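Local coordinates for regulatory protein of LacI family (Chloroflexus aggregans, PDB 3BBL) that probably regulates transcription as a LacI-family DNA-binding protein whose periplasmic-binding-protein-like core probably senses a small effector, at residues 172-175 / 176-180; 131-134 / 135-139; 211-214 / 215-218. All blocks are in the same frame, centred on the assembly; numbering follows the deposited sequence.

Contact 1: residues 172-175 / 176-180; sequences VGRA and MTLHL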
ATOM      1  N   VAL A 172      17.457  -2.707   9.090  1.00 20.45           N
ATOM      2  CA  VAL A 172      17.792  -3.810   9.981  1.00 19.89           C
ATOM      3  C   VAL A 172      18.029  -5.091   9.183  1.00 19.67           C
ATOM      4  O   VAL A 172      18.978  -5.828   9.448  1.00 18.49           O
ATOM      5  CB  VAL A 172      16.692  -4.031  11.051  1.00 19.00           C
ATOM      6  CG1 VAL A 172      16.932  -5.329  11.805  1.00 17.23           C
ATOM      7  CG2 VAL A 172      16.692  -2.867  12.023  1.00 18.60           C
ATOM      8  N   GLY A 173      17.173  -5.345   8.197  1.00 19.26           N
ATOM      9  CA  GLY A 173      17.333  -6.537   7.379  1.00 20.26           C
ATOM     10  C   GLY A 173      18.687  -6.565   6.693  1.00 19.89           C
ATOM     11  O   GLY A 173      19.347  -7.598   6.638  1.00 17.57           O
ATOM     12  N   ARG A 174      19.108  -5.413   6.188  1.00 18.88           N
ATOM     13  CA  ARG A 174      20.387  -5.297   5.511  1.00 19.44           C
ATOM     14  C   ARG A 174      21.549  -5.491   6.486  1.00 19.88           C
ATOM     15  O   ARG A 174      22.460  -6.285   6.235  1.00 21.24           O
ATOM     16  CB  ARG A 174      20.487  -3.925   4.840  1.00 20.72           C
ATOM     17  CG  ARG A 174      21.813  -3.622   4.178  1.00 21.20           C
ATOM     18  CD  ARG A 174      21.760  -2.236   3.544  1.00 24.01           C
ATOM     19  NE  ARG A 174      23.070  -1.785   3.085  1.00 26.81           N
ATOM     20  CZ  ARG A 174      24.028  -1.315   3.879  1.00 29.43           C
ATOM     21  NH1 ARG A 174      23.828  -1.222   5.188  1.00 30.95           N
ATOM     22  NH2 ARG A 174      25.202  -0.956   3.369  1.00 30.47           N
ATOM     23  N   ALA A 175      21.511  -4.769   7.599  1.00 19.12           N
ATOM     24  CA  ALA A 175      22.558  -4.855   8.613  1.00 18.68           C
ATOM     25  C   ALA A 175      22.744  -6.286   9.119  1.00 18.29           C
ATOM     26  O   ALA A 175      23.865  -6.791   9.166  1.00 18.13           O
ATOM     27  CB  ALA A 175      22.230  -3.926   9.783  1.00 15.66           C
HETATM   28  N   MSE A 176      21.649  -6.938   9.497  1.00 19.61           N
HETATM   29  CA  MSE A 176      21.725  -8.309   9.994  1.00 20.82           C
HETATM   30  C   MSE A 176      22.266  -9.254   8.920  1.00 21.42           C
HETATM   31  O   MSE A 176      23.019 -10.174   9.222  1.00 21.04           O
HETATM   32  CB  MSE A 176      20.349  -8.787  10.468  1.00 22.58           C
HETATM   33  CG  MSE A 176      19.788  -7.910  11.546  1.00 26.98           C
HETATM   34 SE   MSE A 176      18.189  -8.683  12.482  1.00 38.53          SE
HETATM   35  CE  MSE A 176      17.236  -9.108  10.871  1.00 17.09           C
ATOM     36  N   THR A 177      21.901  -9.023   7.663  1.00 20.05           N
ATOM     37  CA  THR A 177      22.383  -9.900   6.603  1.00 18.89           C
ATOM     38  C   THR A 177      23.872  -9.683   6.331  1.00 19.35           C
ATOM     39  O   THR A 177      24.613 -10.648   6.076  1.00 17.76           O
ATOM     40  CB  THR A 177      21.577  -9.717   5.292  1.00 18.21           C
ATOM     41  OG1 THR A 177      20.203 -10.045   5.535  1.00 15.28           O
ATOM     42  CG2 THR A 177      22.116 -10.638   4.189  1.00 13.97           C
ATOM     43  N   LEU A 178      24.311  -8.430   6.386  1.00 18.52           N
ATOM     44  CA  LEU A 178      25.718  -8.141   6.161  1.00 19.52           C
ATOM     45  C   LEU A 178      26.523  -8.824   7.274  1.00 19.43           C
ATOM     46  O   LEU A 178      27.615  -9.332   7.045  1.00 19.33           O
ATOM     47  CB  LEU A 178      25.960  -6.625   6.143  1.00 16.54           C
ATOM     48  CG  LEU A 178      25.508  -5.904   4.865  1.00 19.80           C
ATOM     49  CD1 LEU A 178      25.663  -4.401   5.029  1.00 16.57           C
ATOM     50  CD2 LEU A 178      26.314  -6.401   3.673  1.00 14.14           C
ATOM     51  N   HIS A 179      25.965  -8.850   8.477  1.00 19.68           N
ATOM     52  CA  HIS A 179      26.630  -9.503   9.598  1.00 19.60           C
ATOM     53  C   HIS A 179      26.803 -10.988   9.260  1.00 18.82           C
ATOM     54  O   HIS A 179      27.850 -11.568   9.501  1.00 19.23           O
ATOM     55  CB  HIS A 179      25.786  -9.350  10.869  1.00 19.65           C
ATOM     56  CG  HIS A 179      26.298 -10.141  12.030  1.00 23.36           C
ATOM     57  ND1 HIS A 179      27.435  -9.791  12.727  1.00 23.90           N
ATOM     58  CD2 HIS A 179      25.825 -11.267  12.622  1.00 21.81           C
ATOM     59  CE1 HIS A 179      27.638 -10.661  13.700  1.00 21.96           C
ATOM     60  NE2 HIS A 179      26.677 -11.566  13.658  1.00 22.44           N
ATOM     61  N   LEU A 180      25.769 -11.595   8.692  1.00 17.77           N
ATOM     62  CA  LEU A 180      25.810 -13.007   8.319  1.00 18.36           C
ATOM     63  C   LEU A 180      26.735 -13.259   7.137  1.00 18.31           C
ATOM     64  O   LEU A 180      27.407 -14.279   7.080  1.00 18.08           O
ATOM     65  CB  LEU A 180      24.399 -13.517   7.990  1.00 17.24           C
ATOM     66  CG  LEU A 180      23.453 -13.696   9.181  1.00 17.41           C
ATOM     67  CD1 LEU A 180      22.063 -14.018   8.690  1.00 14.60           C
ATOM     68  CD2 LEU A 180      23.966 -14.800  10.084  1.00 16.34           C
TER

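Contact 2: residues 131-134 / 135-139; sequences LAWP and EDSRV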
ATOM      1  N   LEU A 131      15.686 -13.728   9.936  1.00 18.14           N
ATOM      2  CA  LEU A 131      15.671 -12.362  10.425  1.00 19.28           C
ATOM      3  C   LEU A 131      14.323 -12.248  11.135  1.00 19.55           C
ATOM      4  O   LEU A 131      13.278 -12.102  10.508  1.00 19.15           O
ATOM      5  CB  LEU A 131      15.777 -11.388   9.250  1.00 19.48           C
ATOM      6  CG  LEU A 131      16.993 -11.659   8.353  1.00 20.31           C
ATOM      7  CD1 LEU A 131      17.148 -10.534   7.338  1.00 20.45           C
ATOM      8  CD2 LEU A 131      18.246 -11.790   9.204  1.00 18.78           C
ATOM      9  N   ALA A 132      14.358 -12.344  12.457  1.00 21.26           N
ATOM     10  CA  ALA A 132      13.147 -12.314  13.263  1.00 21.85           C
ATOM     11  C   ALA A 132      12.921 -11.012  14.028  1.00 23.68           C
ATOM     12  O   ALA A 132      13.715 -10.071  13.942  1.00 23.65           O
ATOM     13  CB  ALA A 132      13.166 -13.491  14.227  1.00 20.88           C
ATOM     14  N   TRP A 133      11.833 -10.980  14.791  1.00 24.79           N
ATOM     15  CA  TRP A 133      11.460  -9.804  15.567  1.00 25.85           C
ATOM     16  C   TRP A 133      11.691 -10.004  17.063  1.00 27.53           C
ATOM     17  O   TRP A 133      12.012 -11.104  17.508  1.00 25.76           O
ATOM     18  CB  TRP A 133       9.983  -9.470  15.313  1.00 24.44           C
ATOM     19  CG  TRP A 133       9.666  -9.115  13.900  1.00 24.07           C
ATOM     20  CD1 TRP A 133      10.542  -8.694  12.947  1.00 23.77           C
ATOM     21  CD2 TRP A 133       8.368  -9.098  13.287  1.00 25.07           C
ATOM     22  NE1 TRP A 133       9.877  -8.416  11.779  1.00 24.33           N
ATOM     23  CE2 TRP A 133       8.541  -8.655  11.958  1.00 23.73           C
ATOM     24  CE3 TRP A 133       7.078  -9.411  13.735  1.00 24.26           C
ATOM     25  CZ2 TRP A 133       7.469  -8.516  11.066  1.00 24.02           C
ATOM     26  CZ3 TRP A 133       6.012  -9.274  12.846  1.00 25.84           C
ATOM     27  CH2 TRP A 133       6.217  -8.830  11.528  1.00 23.75           C
ATOM     28  N   PRO A 134      11.523  -8.935  17.863  1.00 30.44           N
ATOM     29  CA  PRO A 134      11.716  -9.015  19.316  1.00 32.15           C
ATOM     30  C   PRO A 134      10.804 -10.050  19.964  1.00 34.12           C
ATOM     31  O   PRO A 134       9.784 -10.427  19.392  1.00 32.64           O
ATOM     32  CB  PRO A 134      11.409  -7.596  19.779  1.00 31.54           C
ATOM     33  CG  PRO A 134      11.845  -6.769  18.621  1.00 31.04           C
ATOM     34  CD  PRO A 134      11.283  -7.539  17.453  1.00 29.25           C
ATOM     35  N   GLU A 135      11.171 -10.486  21.167  1.00 38.17           N
ATOM     36  CA  GLU A 135      10.417 -11.505  21.901  1.00 42.11           C
ATOM     37  C   GLU A 135       9.024 -11.087  22.353  1.00 42.64           C
ATOM     38  O   GLU A 135       8.172 -11.941  22.605  1.00 42.66           O
ATOM     39  CB  GLU A 135      11.206 -11.962  23.126  1.00 45.88           C
ATOM     40  CG  GLU A 135      12.667 -12.266  22.856  1.00 51.41           C
ATOM     41  CD  GLU A 135      13.350 -12.892  24.054  1.00 55.38           C
ATOM     42  OE1 GLU A 135      13.218 -12.343  25.170  1.00 57.48           O
ATOM     43  OE2 GLU A 135      14.021 -13.931  23.877  1.00 57.64           O
ATOM     44  N   ASP A 136       8.788  -9.785  22.460  1.00 42.57           N
ATOM     45  CA  ASP A 136       7.483  -9.308  22.892  1.00 44.40           C
ATOM     46  C   ASP A 136       6.476  -9.226  21.752  1.00 43.22           C
ATOM     47  O   ASP A 136       5.375  -8.712  21.925  1.00 45.02           O
ATOM     48  CB  ASP A 136       7.616  -7.944  23.577  1.00 47.05           C
ATOM     49  CG  ASP A 136       8.188  -6.880  22.664  1.00 51.70           C
ATOM     50  OD1 ASP A 136       8.505  -5.778  23.163  1.00 54.26           O
ATOM     51  OD2 ASP A 136       8.321  -7.140  21.448  1.00 53.82           O
ATOM     52  N   SER A 137       6.852  -9.735  20.585  1.00 40.89           N
ATOM     53  CA  SER A 137       5.962  -9.721  19.431  1.00 37.72           C
ATOM     54  C   SER A 137       5.224 -11.054  19.284  1.00 36.49           C
ATOM     55  O   SER A 137       5.829 -12.090  19.020  1.00 34.45           O
ATOM     56  CB  SER A 137       6.758  -9.421  18.159  1.00 36.47           C
ATOM     57  OG  SER A 137       5.954  -9.604  17.009  1.00 36.38           O
ATOM     58  N   ARG A 138       3.908 -11.015  19.463  1.00 35.15           N
ATOM     59  CA  ARG A 138       3.079 -12.210  19.354  1.00 34.34           C
ATOM     60  C   ARG A 138       3.179 -12.801  17.952  1.00 33.05           C
ATOM     61  O   ARG A 138       3.418 -13.998  17.794  1.00 31.75           O
ATOM     62  CB  ARG A 138       1.625 -11.864  19.695  1.00 34.96           C
ATOM     63  CG  ARG A 138       0.679 -13.052  19.792  1.00 36.42           C
ATOM     64  CD  ARG A 138      -0.138 -13.217  18.523  1.00 41.62           C
ATOM     65  NE  ARG A 138      -0.751 -11.954  18.102  1.00 44.47           N
ATOM     66  CZ  ARG A 138      -1.440 -11.795  16.977  1.00 44.31           C
ATOM     67  NH1 ARG A 138      -1.617 -12.817  16.153  1.00 45.57           N
ATOM     68  NH2 ARG A 138      -1.942 -10.609  16.668  1.00 44.55           N
ATOM     69  N   VAL A 139       3.002 -11.964  16.934  1.00 32.74           N
ATOM     70  CA  VAL A 139       3.091 -12.428  15.555  1.00 32.67           C
ATOM     71  C   VAL A 139       4.503 -12.939  15.262  1.00 31.56           C
ATOM     72  O   VAL A 139       4.675 -13.958  14.594  1.00 29.87           O
ATOM     73  CB  VAL A 139       2.761 -11.298  14.570  1.00 33.43           C
ATOM     74  CG1 VAL A 139       2.787 -11.828  13.141  1.00 33.57           C
ATOM     75  CG2 VAL A 139       1.411 -10.716  14.899  1.00 34.60           C
TER

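Contact 3: residues 211-214 / 215-218; sequences GLTI and GTDL. With EDO (1,2-ethanediol), chain D.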
ATOM      1  N   GLY A 211      28.322  -9.157  -3.630  1.00 21.68           N
ATOM      2  CA  GLY A 211      28.545  -9.934  -4.832  1.00 21.39           C
ATOM      3  C   GLY A 211      27.975 -11.335  -4.915  1.00 22.63           C
ATOM      4  O   GLY A 211      28.487 -12.148  -5.680  1.00 24.89           O
ATOM      5  N   LEU A 212      26.933 -11.636  -4.150  1.00 20.38           N
ATOM      6  CA  LEU A 212      26.338 -12.964  -4.211  1.00 21.27           C
ATOM      7  C   LEU A 212      25.103 -12.953  -5.100  1.00 21.54           C
ATOM      8  O   LEU A 212      24.348 -11.991  -5.100  1.00 23.47           O
ATOM      9  CB  LEU A 212      25.945 -13.433  -2.818  1.00 20.33           C
ATOM     10  CG  LEU A 212      27.085 -13.676  -1.830  1.00 23.38           C
ATOM     11  CD1 LEU A 212      26.516 -13.895  -0.443  1.00 22.33           C
ATOM     12  CD2 LEU A 212      27.913 -14.885  -2.272  1.00 21.17           C
ATOM     13  N   THR A 213      24.902 -14.009  -5.877  1.00 20.78           N
ATOM     14  CA  THR A 213      23.730 -14.085  -6.738  1.00 21.30           C
ATOM     15  C   THR A 213      22.540 -14.543  -5.892  1.00 21.84           C
ATOM     16  O   THR A 213      22.567 -15.618  -5.301  1.00 22.11           O
ATOM     17  CB  THR A 213      23.935 -15.097  -7.882  1.00 20.62           C
ATOM     18  OG1 THR A 213      25.114 -14.752  -8.620  1.00 25.20           O
ATOM     19  CG2 THR A 213      22.732 -15.088  -8.823  1.00 18.28           C
ATOM     20  N   ILE A 214      21.502 -13.721  -5.826  1.00 21.82           N
ATOM     21  CA  ILE A 214      20.320 -14.070  -5.043  1.00 22.94           C
ATOM     22  C   ILE A 214      19.619 -15.260  -5.688  1.00 23.43           C
ATOM     23  O   ILE A 214      19.403 -15.290  -6.898  1.00 23.78           O
ATOM     24  CB  ILE A 214      19.355 -12.884  -4.936  1.00 24.15           C
ATOM     25  CG1 ILE A 214      20.043 -11.738  -4.190  1.00 23.89           C
ATOM     26  CG2 ILE A 214      18.091 -13.306  -4.200  1.00 22.77           C
ATOM     27  CD1 ILE A 214      19.307 -10.413  -4.276  1.00 26.50           C
ATOM     28  N   GLY A 215      19.268 -16.240  -4.864  1.00 22.78           N
ATOM     29  CA  GLY A 215      18.642 -17.442  -5.367  1.00 23.38           C
ATOM     30  C   GLY A 215      19.712 -18.518  -5.359  1.00 26.25           C
ATOM     31  O   GLY A 215      19.724 -19.397  -4.492  1.00 29.51           O
ATOM     32  N   THR A 216      20.643 -18.417  -6.302  1.00 24.49           N
ATOM     33  CA  THR A 216      21.739 -19.366  -6.454  1.00 21.67           C
ATOM     34  C   THR A 216      22.737 -19.438  -5.287  1.00 19.18           C
ATOM     35  O   THR A 216      22.950 -20.492  -4.708  1.00 15.40           O
ATOM     36  CB  THR A 216      22.508 -19.054  -7.752  1.00 23.73           C
ATOM     37  OG1 THR A 216      21.574 -19.016  -8.843  1.00 21.47           O
ATOM     38  CG2 THR A 216      23.588 -20.111  -8.014  1.00 22.86           C
ATOM     39  N   ASP A 217      23.353 -18.315  -4.943  1.00 20.03           N
ATOM     40  CA  ASP A 217      24.318 -18.294  -3.848  1.00 19.25           C
ATOM     41  C   ASP A 217      23.639 -18.111  -2.493  1.00 18.82           C
ATOM     42  O   ASP A 217      24.072 -18.674  -1.493  1.00 17.36           O
ATOM     43  CB  ASP A 217      25.339 -17.171  -4.047  1.00 22.44           C
ATOM     44  CG  ASP A 217      26.090 -17.287  -5.360  1.00 27.27           C
ATOM     45  OD1 ASP A 217      26.409 -18.433  -5.757  1.00 29.54           O
ATOM     46  OD2 ASP A 217      26.376 -16.228  -5.981  1.00 28.73           O
ATOM     47  N   LEU A 218      22.571 -17.324  -2.470  1.00 16.66           N
ATOM     48  CA  LEU A 218      21.843 -17.052  -1.242  1.00 16.55           C
ATOM     49  C   LEU A 218      20.356 -17.022  -1.528  1.00 16.27           C
ATOM     50  O   LEU A 218      19.874 -16.129  -2.222  1.00 17.36           O
ATOM     51  CB  LEU A 218      22.268 -15.700  -0.652  1.00 14.35           C
ATOM     52  CG  LEU A 218      21.562 -15.296   0.647  1.00 14.10           C
ATOM     53  CD1 LEU A 218      21.916 -16.302   1.739  1.00 13.63           C
ATOM     54  CD2 LEU A 218      21.970 -13.896   1.069  1.00 13.69           C
TER
HETATM   55  C1  EDO D 502      18.636 -22.374  -4.906  1.00 42.58           C
HETATM   56  O1  EDO D 502      19.824 -22.454  -4.110  1.00 41.52           O
HETATM   57  C2  EDO D 502      17.516 -23.215  -4.275  1.00 41.08           C
HETATM   58  O2  EDO D 502      16.901 -22.481  -3.215  1.00 37.51           O
HETATM   59  O   HOH W   1      18.915 -16.886  -9.526  1.00 50.08           O

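Contact 1: residues 172-175 / 176-180
The guanidinium of R174 carries the CD1 methyl of L178 on one of its faces, 3.6 Å above the plane and over its centre, while NE makes a salt bridge with E209, the last residue of helix 197-209. The two residues stand one turn apart in helix 170-181 of the periplasmic-binding-protein-like domain, and their pairing is a plain case of an i to i+4 contact in which an apolar branch covers a charged plane. The reach of the arginine explains it: CG is anti to the backbone N (chi1 176°) and the chain runs extended to NE, after which the group turns (chi4 -77°) and offers its flat side to the leucine. With an alanine here, E209 would probably lose its salt-bridge mate and the CD1 methyl of L178 the flat group it lies against.

Along the same helix the backbone bonds follow the same spacing, with M176 N meeting V172 O at 2.9 Å and L178 N meeting R174 O at 2.8 Å. On a different side of the helix the side chain of M176, modelled as selenomethionine, lies obliquely across V172, and its SE comes to 3.6 Å from V172 CG1; M176 also packs on L131 and L164 of the sheet. T177 is buried, touching L131 and, in helix 197-209, A203 and A206, and its hydroxyl needs a local acceptor. OG1 finds one at G173 O, 2.8 Å away, and T177 N binds that same oxygen at 3.1 Å, the two donors arriving from opposite faces of the G173 carbonyl plane.

Contact 2: residues 131-134 / 135-139
W133 meets the following turn at the edge of its indole, where CE3 lies 3.5 Å from S137 OG, near the ring plane. This is the closer-packed half of the contact. The six-membered ring of W133 continues to V139, whose CG1 methyl is 4.1 Å from W133 CZ3, the two side chains lying side by side and pointing the same way. V139 CG1 is anti to the backbone N (chi1 -177°), which sets this methyl, rather than CG2, beside the tryptophan; CG2 lies instead over the guanidinium of R138.

The chain here leaves strand 128-132 and enters helix 138-153, the first connection of a beta-alpha-beta unit. A type I turn from P134 to S137 makes the change of direction, closed by S137 N to P134 O at 3.2 Å, a bond in which the donor stands above the carbonyl plane. S137 is the N-cap, its OG accepting from G140 N in the helix's first turn.

The other half is looser and faces solvent. E135 and D136 are both exposed at the corner of the turn, and the carboxylate of D136 touches the segment before it mainly through OD2, 3.5 Å from P134 CB.

Contact 3: residues 211-214 / 215-218
D217 CG stands anti to its own carbonyl carbon and beside the backbone N (chi1 -58°), and this turns the carboxylate back toward T213, where OD2 accepts T213 N at 2.7 Å. The N-H is nearly straight onto the oxygen (167°) and meets it on the anti side, somewhat out of the carboxylate plane. T213 OG1 uses the corresponding torsion and lies 3.3 Å from the same D217 OD2. In return, T213 O accepts D217 N at 2.8 Å, in the carbonyl plane, so that the two residues are clasped in both directions, side chain to backbone and backbone to backbone. L218 N adds a weak bond to T213 O.

Such reciprocal closure shows a side chain and backbone bonds sharing the closure of a short loop. At its corner G215 has a positive phi at which a CB would collide with I214 O, and its N binds L218 O at 2.7 Å. I214 and L218 form a single beta bridge, their CA atoms 5.1 Å apart. Around this clasp the contacts are lighter: L212 CD2 touches D217 CB at 3.9 Å, and T213 and T216 lie side by side through their CG2 and OG1 ends. A water donates to I214 O, and a 1,2-ethanediol, probably from the crystallisation liquor, makes a weak bond to G215 O and another hydrogen bond to H125.

The loop begins at G211, the positive-phi residue of the Schellman motif that ends helix 197-209, and leads into strand 219-223. The side chains of I214 and L218 touch that helix, both at A207, I214 also at M204.

How the contacts relate
Along the chain contact 2 comes first, then contact 1, then contact 3, all within the one periplasmic-binding-protein-like domain. Contact 2 leaves strand 128-132, contact 1 lies on helix 170-181, and contact 3 links helix 197-209 to strand 219-223. Strands 128-132 and 219-223 flank strand 191-194 in the mixed sheet. The centres of contacts 1 and 2 are about 17 Å apart, yet they touch, with M176 CE 3.2 Å from L131 CB. Contact 3 lies about 15 Å from contact 1 between centres without touching it, and helix 197-209 packs against both. Contacts 2 and 3 are connections between strands and helices, while contact 1 lies within a helix packed on the same sheet.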